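PDB 2OH1: acetyltransferase, GNAT family from Listeria monocytogenes str. 4b, which probably transfers an acetyl group from acetyl-CoA, as GNAT-family enzymes do, to an acceptor not yet identified. Local coordinates for residues A[56-61]-A[65-70]; A[79-84]-A[126-131]; A[142-147]-A[153-158]. One frame throughout, in Å; residues are numbered along the deposited sequence.

All three contacts are buried and reach the same mixed sheet. Contact 1 joins helix 58-63 to strand 67-71 and is the polar one, a salt bridge beside a small apolar patch. Contact 2 sets helix 120-134 on strand 77-84, lies closest to the middle of the chain, with its centre about 6 Å from that of the chain, and is wholly apolar. Contact 3, where strand 139-145 meets helix 149-157, mixes an aromatic ring, aliphatic carbons, a sulfur and a water. Contacts 1 and 2 touch through neighbouring strands, E66 O lying 2.8 Å from I83 N. Contacts 1 and 3, with centres about 23 Å apart, lie on opposite sides of the chain's centre.

Contact 1: residues A[56-61]-A[65-70]; sequences HNIEQR and GEVALF
R61 and E66 pair across a tight helix-to-strand turn: helix 58-63 ends in a Schellman motif, where G65, at positive phi, makes a pair of bonds to its final turn, and strand 67-71 of the GNAT sheet follows almost at once. The side chain of R61 runs through most of the contact. Its CB packs on V67 CG2 at 3.6 Å, the shortest apolar approach between the two segments. With CG anti to the carbonyl carbon (chi1 -61°) and further bends about the next two bonds, the chain turns back toward E66, so that R61 CD already lies 3.8 Å from E66 OE1. R61 NE then donates to E66 OE1 over 2.7 Å, at an N-H...O angle of 157°. R61 NH2 reaches the same E66 OE1 at 3.0 Å in a more bent bond. This is a side-on grip, two nitrogens on one oxygen, which lies near the guanidinium plane although the carboxylate plane is turned 35° from it. The last nitrogen, NH1, forms a salt bridge with D54, while the other carboxylate oxygen, E66 OE2, accepts from the backbone N of K85, which probably restricts the rotation of both groups. The R84 guanidinium lies nearby as well, and the carboxylates of E66 and D54 probably offset the positive charge of R61 and R84. On the apolar flank V67 points toward the helix, and I58 crosses it at about a right angle, with I58 CD1 4.1 Å from V67 CG2. Below the salt bridge the backbones themselves are tied, E66 N donating to R61 O at 3.0 Å.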
loop_
_atom_site.group_PDB
_atom_site.type_symbol
_atom_site.label_atom_id
_atom_site.label_comp_id
_atom_site.label_asym_id
_atom_site.label_seq_id
_atom_site.Cartn_x
_atom_site.Cartn_y
_atom_site.Cartn_z
ATOM N N HIS A 56 -0.361 16.076 1.178
ATOM C CA HIS A 56 -0.614 17.261 0.351
ATOM C C HIS A 56 -1.757 17.045 -0.655
ATOM O O HIS A 56 -2.351 18.014 -1.086
ATOM C CB HIS A 56 0.646 17.690 -0.353
ATOM C CG HIS A 56 1.687 18.155 0.604
ATOM N ND1 HIS A 56 1.579 19.367 1.260
ATOM C CD2 HIS A 56 2.784 17.540 1.106
ATOM C CE1 HIS A 56 2.622 19.508 2.059
ATOM N NE2 HIS A 56 3.368 18.416 1.990
ATOM N N ASN A 57 -2.017 15.773 -1.016
ATOM C CA ASN A 57 -3.015 15.456 -2.028
ATOM C C ASN A 57 -4.041 14.461 -1.505
ATOM O O ASN A 57 -4.707 13.771 -2.313
ATOM C CB ASN A 57 -2.298 14.828 -3.228
ATOM C CG ASN A 57 -1.212 15.730 -3.761
ATOM O OD1 ASN A 57 -1.532 16.785 -4.352
ATOM N ND2 ASN A 57 0.054 15.379 -3.487
ATOM N N ILE A 58 -4.211 14.412 -0.189
ATOM C CA ILE A 58 -5.122 13.433 0.379
ATOM C C ILE A 58 -6.556 13.559 -0.135
ATOM O O ILE A 58 -7.245 12.535 -0.334
ATOM C CB ILE A 58 -5.059 13.471 1.915
ATOM C CG1 ILE A 58 -5.782 12.263 2.516
ATOM C CG2 ILE A 58 -5.489 14.828 2.414
ATOM C CD1 ILE A 58 -5.275 10.875 2.032
ATOM N N GLU A 59 -7.013 14.775 -0.427
ATOM C CA GLU A 59 -8.413 14.937 -0.896
ATOM C C GLU A 59 -8.584 14.260 -2.246
ATOM O O GLU A 59 -9.629 13.634 -2.504
ATOM C CB GLU A 59 -8.833 16.396 -0.900
ATOM C CG GLU A 59 -8.863 16.961 0.522
ATOM C CD GLU A 59 -9.390 18.377 0.647
ATOM O OE1 GLU A 59 -10.435 18.683 0.022
ATOM O OE2 GLU A 59 -8.781 19.169 1.430
ATOM N N GLN A 60 -7.591 14.367 -3.111
ATOM C CA GLN A 60 -7.715 13.750 -4.418
ATOM C C GLN A 60 -7.511 12.235 -4.317
ATOM O O GLN A 60 -8.153 11.464 -5.043
ATOM C CB GLN A 60 -6.731 14.379 -5.411
ATOM C CG GLN A 60 -6.891 13.885 -6.820
ATOM C CD GLN A 60 -8.133 14.466 -7.513
ATOM O OE1 GLN A 60 -8.837 15.322 -6.968
ATOM N NE2 GLN A 60 -8.401 13.984 -8.724
ATOM N N ARG A 61 -6.670 11.791 -3.404
ATOM C CA ARG A 61 -6.618 10.322 -3.124
ATOM C C ARG A 61 -8.007 9.776 -2.720
ATOM O O ARG A 61 -8.478 8.767 -3.248
ATOM C CB ARG A 61 -5.639 9.959 -2.036
ATOM C CG ARG A 61 -4.225 10.326 -2.325
ATOM C CD ARG A 61 -3.501 9.324 -3.251
ATOM N NE ARG A 61 -3.800 9.564 -4.615
ATOM C CZ ARG A 61 -3.384 10.595 -5.341
ATOM N NH1 ARG A 61 -2.563 11.521 -4.821
ATOM N NH2 ARG A 61 -3.760 10.695 -6.608
ATOM N N GLY A 65 -10.789 7.259 -4.987
ATOM C CA GLY A 65 -10.982 5.916 -4.449
ATOM C C GLY A 65 -9.673 5.150 -4.262
ATOM O O GLY A 65 -9.643 3.906 -4.402
ATOM N N GLU A 66 -8.638 5.886 -3.893
ATOM C CA GLU A 66 -7.305 5.338 -3.764
ATOM C C GLU A 66 -6.879 5.106 -2.320
ATOM O O GLU A 66 -5.691 4.811 -2.091
ATOM C CB GLU A 66 -6.314 6.265 -4.505
ATOM C CG GLU A 66 -6.459 6.106 -6.010
ATOM C CD GLU A 66 -5.586 7.006 -6.890
ATOM O OE1 GLU A 66 -5.122 8.064 -6.420
ATOM O OE2 GLU A 66 -5.323 6.656 -8.061
ATOM N N VAL A 67 -7.772 5.328 -1.346
ATOM C CA VAL A 67 -7.497 5.060 0.042
ATOM C C VAL A 67 -8.447 4.023 0.575
ATOM O O VAL A 67 -9.672 4.220 0.576
ATOM C CB VAL A 67 -7.623 6.314 0.891
ATOM C CG1 VAL A 67 -7.174 5.986 2.345
ATOM C CG2 VAL A 67 -6.791 7.484 0.379
ATOM N N ALA A 68 -7.939 2.912 1.053
ATOM C CA ALA A 68 -8.763 1.849 1.654
ATOM C C ALA A 68 -8.501 1.810 3.138
ATOM O O ALA A 68 -7.332 1.885 3.553
ATOM C CB ALA A 68 -8.425 0.516 1.037
ATOM N N LEU A 69 -9.562 1.749 3.952
ATOM C CA LEU A 69 -9.496 1.742 5.383
ATOM C C LEU A 69 -9.934 0.382 5.904
ATOM O O LEU A 69 -10.894 -0.194 5.427
ATOM C CB LEU A 69 -10.461 2.798 5.922
ATOM C CG LEU A 69 -10.167 4.231 5.425
ATOM C CD1 LEU A 69 -11.216 5.203 6.094
ATOM C CD2 LEU A 69 -8.735 4.639 5.664
ATOM N N PHE A 70 -9.264 -0.066 6.954
ATOM C CA PHE A 70 -9.446 -1.416 7.545
ATOM C C PHE A 70 -9.739 -1.149 9.013
ATOM O O PHE A 70 -8.877 -0.615 9.726
ATOM C CB PHE A 70 -8.175 -2.256 7.328
ATOM C CG PHE A 70 -7.909 -2.494 5.894
ATOM C CD1 PHE A 70 -7.273 -1.520 5.130
ATOM C CD2 PHE A 70 -8.351 -3.657 5.293
ATOM C CE1 PHE A 70 -7.096 -1.727 3.761
ATOM C CE2 PHE A 70 -8.154 -3.854 3.886
ATOM C CZ PHE A 70 -7.541 -2.870 3.154
#

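Contact 2: residues A[79-84]-A[126-131]; sequences GAMIIR and YFAEKL
M81 reaches helix 126-131 chiefly with its terminal methyl: CE sits 3.9 Å from A128 CB and 4.2 Å from F127 CD2. The residue is selenomethionine, and its chain leaves the strand with CG anti to the backbone N (chi1 178°), stays extended through chi2, and bends only at the last torsion, which carries CE to the helix surface. CE arrives near the plane of the F127 ring, at its edge, so the contact is an apolar one with the rim and not a CH-pi contact over the face. One helical turn on from F127, L131 CD2 meets I83 CD1 at 4.4 Å, a looser touch. M81 and I83, two apart, point toward the helix, while I82 between them makes no contact with it. Further out, A68 of the adjoining strand touches both M81 and F127, while L106 packs against both I83 and A128. The axes of segments 79-84 and 126-131 come within 10.8 Å and cross at -41°, the packing of a helix laid on the central GNAT sheet; in relatives, the start of the equivalent helix faces the CoA pyrophosphate. With no hydrogen bond between these segments, their contact rests on apolar burial and fit.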
loop_
_atom_site.group_PDB
_atom_site.type_symbol
_atom_site.label_atom_id
_atom_site.label_comp_id
_atom_site.label_asym_id
_atom_site.label_seq_id
_atom_site.Cartn_x
_atom_site.Cartn_y
_atom_site.Cartn_z
ATOM N N GLY A 79 -5.765 -0.237 9.884
ATOM C CA GLY A 79 -4.821 0.014 8.817
ATOM C C GLY A 79 -5.410 0.869 7.726
ATOM O O GLY A 79 -6.651 1.047 7.650
ATOM N N ALA A 80 -4.527 1.434 6.918
ATOM C CA ALA A 80 -4.918 2.189 5.744
ATOM C C ALA A 80 -3.933 1.927 4.650
ATOM O O ALA A 80 -2.731 1.821 4.919
ATOM C CB ALA A 80 -5.023 3.692 6.067
HETATM N N MSE A 81 -4.426 1.894 3.435
HETATM C CA MSE A 81 -3.642 1.617 2.280
HETATM C C MSE A 81 -3.867 2.676 1.205
HETATM O O MSE A 81 -5.018 2.982 0.881
HETATM C CB MSE A 81 -4.021 0.278 1.758
HETATM C CG MSE A 81 -3.303 -0.141 0.511
HETATM SE SE MSE A 81 -3.540 -1.981 -0.032
HETATM C CE MSE A 81 -5.397 -1.903 -0.290
ATOM N N ILE A 82 -2.757 3.180 0.671
ATOM C CA ILE A 82 -2.709 4.132 -0.415
ATOM C C ILE A 82 -2.348 3.387 -1.665
ATOM O O ILE A 82 -1.298 2.715 -1.817
ATOM C CB ILE A 82 -1.723 5.299 -0.136
ATOM C CG1 ILE A 82 -2.000 5.943 1.246
ATOM C CG2 ILE A 82 -1.837 6.317 -1.283
ATOM C CD1 ILE A 82 -3.486 6.277 1.586
ATOM N N ILE A 83 -3.229 3.486 -2.614
ATOM C CA ILE A 83 -2.821 3.032 -3.912
ATOM C C ILE A 83 -2.849 4.124 -4.976
ATOM O O ILE A 83 -3.329 5.252 -4.756
ATOM C CB ILE A 83 -3.666 1.929 -4.343
ATOM C CG1 ILE A 83 -5.001 2.448 -4.854
ATOM C CG2 ILE A 83 -3.852 0.896 -3.246
ATOM C CD1 ILE A 83 -5.839 1.225 -5.348
ATOM N N ARG A 84 -2.350 3.777 -6.128
ATOM C CA ARG A 84 -2.558 4.610 -7.271
ATOM C C ARG A 84 -3.210 3.701 -8.312
ATOM O O ARG A 84 -2.680 2.608 -8.588
ATOM C CB ARG A 84 -1.269 5.161 -7.804
ATOM C CG ARG A 84 -0.623 6.172 -6.893
ATOM C CD ARG A 84 -1.634 7.292 -6.432
ATOM N NE ARG A 84 -0.868 8.491 -6.086
ATOM C CZ ARG A 84 -0.402 9.372 -6.953
ATOM N NH1 ARG A 84 -0.659 9.273 -8.252
ATOM N NH2 ARG A 84 0.329 10.375 -6.526
ATOM N N TYR A 126 -4.311 -8.180 -0.533
ATOM C CA TYR A 126 -5.302 -9.073 -1.119
ATOM C C TYR A 126 -6.572 -8.322 -1.532
ATOM O O TYR A 126 -7.208 -8.618 -2.570
ATOM C CB TYR A 126 -5.644 -10.176 -0.140
ATOM C CG TYR A 126 -6.616 -11.187 -0.711
ATOM C CD1 TYR A 126 -6.264 -11.986 -1.800
ATOM C CD2 TYR A 126 -7.895 -11.343 -0.164
ATOM C CE1 TYR A 126 -7.149 -12.918 -2.328
ATOM C CE2 TYR A 126 -8.787 -12.278 -0.680
ATOM C CZ TYR A 126 -8.408 -13.056 -1.764
ATOM O OH TYR A 126 -9.300 -13.980 -2.297
ATOM N N PHE A 127 -6.983 -7.347 -0.720
ATOM C CA PHE A 127 -8.121 -6.526 -1.086
ATOM C C PHE A 127 -7.858 -5.738 -2.414
ATOM O O PHE A 127 -8.727 -5.646 -3.278
ATOM C CB PHE A 127 -8.503 -5.597 0.093
ATOM C CG PHE A 127 -9.565 -4.655 -0.223
ATOM C CD1 PHE A 127 -10.892 -5.059 -0.187
ATOM C CD2 PHE A 127 -9.265 -3.370 -0.634
ATOM C CE1 PHE A 127 -11.905 -4.148 -0.515
ATOM C CE2 PHE A 127 -10.256 -2.463 -0.934
ATOM C CZ PHE A 127 -11.566 -2.836 -0.890
ATOM N N ALA A 128 -6.651 -5.203 -2.557
ATOM C CA ALA A 128 -6.251 -4.488 -3.780
ATOM C C ALA A 128 -6.311 -5.467 -4.984
ATOM O O ALA A 128 -6.723 -5.066 -6.083
ATOM C CB ALA A 128 -4.844 -3.836 -3.628
ATOM N N GLU A 129 -5.806 -6.690 -4.778
ATOM C CA GLU A 129 -5.853 -7.753 -5.793
ATOM C C GLU A 129 -7.289 -7.977 -6.233
ATOM O O GLU A 129 -7.580 -7.978 -7.430
ATOM C CB GLU A 129 -5.245 -9.043 -5.281
ATOM C CG GLU A 129 -3.749 -8.948 -4.941
ATOM C CD GLU A 129 -3.222 -10.226 -4.275
ATOM O OE1 GLU A 129 -3.659 -11.324 -4.659
ATOM O OE2 GLU A 129 -2.317 -10.117 -3.403
ATOM N N LYS A 130 -8.186 -8.133 -5.267
ATOM C CA LYS A 130 -9.636 -8.317 -5.555
ATOM C C LYS A 130 -10.232 -7.139 -6.309
ATOM O O LYS A 130 -10.960 -7.359 -7.266
ATOM C CB LYS A 130 -10.409 -8.597 -4.281
ATOM C CG LYS A 130 -10.160 -9.963 -3.747
ATOM C CD LYS A 130 -10.781 -10.168 -2.328
ATOM C CE LYS A 130 -11.301 -11.593 -2.140
ATOM N N LEU A 131 -9.885 -5.915 -5.943
ATOM C CA LEU A 131 -10.323 -4.748 -6.626
ATOM C C LEU A 131 -9.819 -4.748 -8.097
ATOM O O LEU A 131 -10.565 -4.484 -9.034
ATOM C CB LEU A 131 -9.881 -3.465 -5.891
ATOM C CG LEU A 131 -10.232 -2.157 -6.558
ATOM C CD1 LEU A 131 -11.764 -2.020 -6.641
ATOM C CD2 LEU A 131 -9.604 -0.951 -5.863
#

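Contact 3: residues A[142-147]-A[153-158]; sequences LDCIES and QMYVRY
L142 and Y155 make the tight half of this contact, a leucine methyl set squarely over an aromatic face. L142 CD1 stands 3.6 Å from the centroid of the Y155 ring and 12° off its normal, a CH-pi contact, while L142 CD2 lies over the same face, displaced toward the CD1-CE1 edge, 3.6 Å from Y155 CE1. To present both methyls, L142 holds CG between its backbone N and carbonyl carbon (chi1 61°), a crowded position. C144, two residues along the same strand, comes in at the rim: its SG is 3.8 Å from Y155 CE2 and lies 84° off the ring normal, a sulfur-aromatic contact at the edge. These two contacts probably help to set the tilt of the ring.

The looser part lies beyond the ring, where the phenol and the strand are joined through water and make no direct bond. The water is 2.8 Å from Y155 OH and donates to D143 O at 3.1 Å. Strand 139-145 and helix 149-157 form a beta-alpha unit of the GNAT fold, and in many relatives a tyrosine on the corresponding helix is the general acid that protonates the CoA thiolate. Whether Y155 does this is not established here, but the chemistry implies a ring packed against apolar atoms on one face and a sulfur at one edge, whose hydroxyl is linked to the strand by a water.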
loop_
_atom_site.group_PDB
_atom_site.type_symbol
_atom_site.label_atom_id
_atom_site.label_comp_id
_atom_site.label_asym_id
_atom_site.label_seq_id
_atom_site.Cartn_x
_atom_site.Cartn_y
_atom_site.Cartn_z
ATOM N N LEU A 142 4.465 -2.792 -7.098
ATOM C CA LEU A 142 5.052 -1.956 -6.056
ATOM C C LEU A 142 6.582 -1.971 -6.177
ATOM O O LEU A 142 7.143 -2.735 -6.937
ATOM C CB LEU A 142 4.613 -2.402 -4.683
ATOM C CG LEU A 142 5.028 -3.834 -4.352
ATOM C CD1 LEU A 142 6.464 -3.890 -3.771
ATOM C CD2 LEU A 142 4.012 -4.495 -3.450
ATOM N N ASP A 143 7.215 -1.020 -5.487
ATOM C CA ASP A 143 8.678 -0.944 -5.440
ATOM C C ASP A 143 9.149 -1.009 -3.980
ATOM O O ASP A 143 8.394 -0.736 -3.060
ATOM C CB ASP A 143 9.146 0.299 -6.184
ATOM C CG ASP A 143 8.597 1.615 -5.638
ATOM O OD1 ASP A 143 8.782 1.922 -4.431
ATOM O OD2 ASP A 143 8.030 2.447 -6.429
ATOM N N CYS A 144 10.396 -1.419 -3.773
ATOM C CA CYS A 144 10.936 -1.604 -2.414
ATOM C C CYS A 144 12.393 -1.240 -2.473
ATOM O O CYS A 144 13.073 -1.656 -3.367
ATOM C CB CYS A 144 10.824 -3.084 -1.942
ATOM S SG CYS A 144 11.104 -3.285 -0.217
ATOM N N ILE A 145 12.836 -0.457 -1.507
ATOM C CA ILE A 145 14.239 -0.161 -1.399
ATOM C C ILE A 145 15.061 -1.481 -1.364
ATOM O O ILE A 145 14.700 -2.426 -0.665
ATOM C CB ILE A 145 14.476 0.743 -0.122
ATOM C CG1 ILE A 145 15.848 1.361 -0.163
ATOM C CG2 ILE A 145 14.187 -0.028 1.186
ATOM C CD1 ILE A 145 16.118 2.234 1.111
ATOM N N GLU A 146 16.141 -1.523 -2.131
ATOM C CA GLU A 146 16.955 -2.736 -2.260
ATOM C C GLU A 146 17.596 -3.218 -0.950
ATOM O O GLU A 146 17.998 -4.387 -0.861
ATOM C CB GLU A 146 18.031 -2.569 -3.331
ATOM C CG GLU A 146 19.169 -1.647 -2.958
ATOM C CD GLU A 146 20.169 -1.491 -4.088
ATOM O OE1 GLU A 146 20.223 -2.381 -4.970
ATOM O OE2 GLU A 146 20.905 -0.486 -4.087
ATOM N N SER A 147 17.728 -2.338 0.045
ATOM C CA SER A 147 18.366 -2.708 1.295
ATOM C C SER A 147 17.473 -3.183 2.432
ATOM O O SER A 147 18.010 -3.634 3.459
ATOM C CB SER A 147 19.175 -1.509 1.780
ATOM O OG SER A 147 18.352 -0.361 1.924
ATOM N N GLN A 153 11.595 -9.606 1.611
ATOM C CA GLN A 153 11.165 -10.996 1.902
ATOM C C GLN A 153 9.640 -11.090 1.970
ATOM O O GLN A 153 9.040 -12.047 1.486
ATOM C CB GLN A 153 11.741 -11.542 3.204
ATOM C CG GLN A 153 13.156 -11.893 3.140
ATOM C CD GLN A 153 13.782 -12.193 4.518
ATOM O OE1 GLN A 153 13.679 -11.400 5.462
ATOM N NE2 GLN A 153 14.496 -13.296 4.599
HETATM N N MSE A 154 9.034 -10.061 2.570
HETATM C CA MSE A 154 7.594 -10.048 2.775
HETATM C C MSE A 154 6.869 -10.036 1.440
HETATM O O MSE A 154 5.970 -10.802 1.177
HETATM C CB MSE A 154 7.211 -8.852 3.637
HETATM C CG MSE A 154 5.754 -8.871 3.965
HETATM SE SE MSE A 154 5.078 -7.245 4.798
HETATM C CE MSE A 154 4.819 -6.312 3.160
ATOM N N TYR A 155 7.277 -9.144 0.550
ATOM C CA TYR A 155 6.612 -9.101 -0.736
ATOM C C TYR A 155 6.715 -10.426 -1.506
ATOM O O TYR A 155 5.784 -10.866 -2.152
ATOM C CB TYR A 155 7.137 -7.931 -1.581
ATOM C CG TYR A 155 6.815 -6.577 -0.975
ATOM C CD1 TYR A 155 5.522 -6.279 -0.568
ATOM C CD2 TYR A 155 7.770 -5.598 -0.861
ATOM C CE1 TYR A 155 5.199 -5.012 -0.064
ATOM C CE2 TYR A 155 7.472 -4.362 -0.343
ATOM C CZ TYR A 155 6.184 -4.066 0.036
ATOM O OH TYR A 155 5.919 -2.779 0.517
ATOM N N VAL A 156 7.884 -11.046 -1.456
ATOM C CA VAL A 156 8.030 -12.351 -2.109
ATOM C C VAL A 156 7.101 -13.392 -1.458
ATOM O O VAL A 156 6.423 -14.158 -2.130
ATOM C CB VAL A 156 9.511 -12.784 -2.096
ATOM C CG1 VAL A 156 9.682 -14.277 -2.595
ATOM C CG2 VAL A 156 10.349 -11.736 -2.850
ATOM N N ARG A 157 7.076 -13.409 -0.141
ATOM C CA ARG A 157 6.232 -14.331 0.627
ATOM C C ARG A 157 4.758 -14.133 0.271
ATOM O O ARG A 157 4.002 -15.105 0.199
ATOM C CB ARG A 157 6.436 -14.079 2.105
ATOM C CG ARG A 157 5.846 -15.128 2.976
ATOM C CD ARG A 157 6.449 -15.059 4.355
ATOM N NE ARG A 157 6.047 -13.838 5.036
ATOM C CZ ARG A 157 6.875 -12.865 5.419
ATOM N NH1 ARG A 157 8.183 -12.945 5.210
ATOM N NH2 ARG A 157 6.380 -11.805 6.044
ATOM N N TYR A 158 4.371 -12.891 0.019
ATOM C CA TYR A 158 3.001 -12.560 -0.391
ATOM C C TYR A 158 2.691 -12.832 -1.867
ATOM O O TYR A 158 1.601 -12.515 -2.340
ATOM C CB TYR A 158 2.682 -11.099 -0.083
ATOM C CG TYR A 158 2.610 -10.679 1.384
ATOM C CD1 TYR A 158 2.698 -11.572 2.461
ATOM C CD2 TYR A 158 2.327 -9.337 1.678
ATOM C CE1 TYR A 158 2.595 -11.102 3.789
ATOM C CE2 TYR A 158 2.223 -8.890 2.961
ATOM C CZ TYR A 158 2.349 -9.756 4.004
ATOM O OH TYR A 158 2.213 -9.289 5.295
HETATM O O HOH W 1 7.763 -0.817 -0.066
#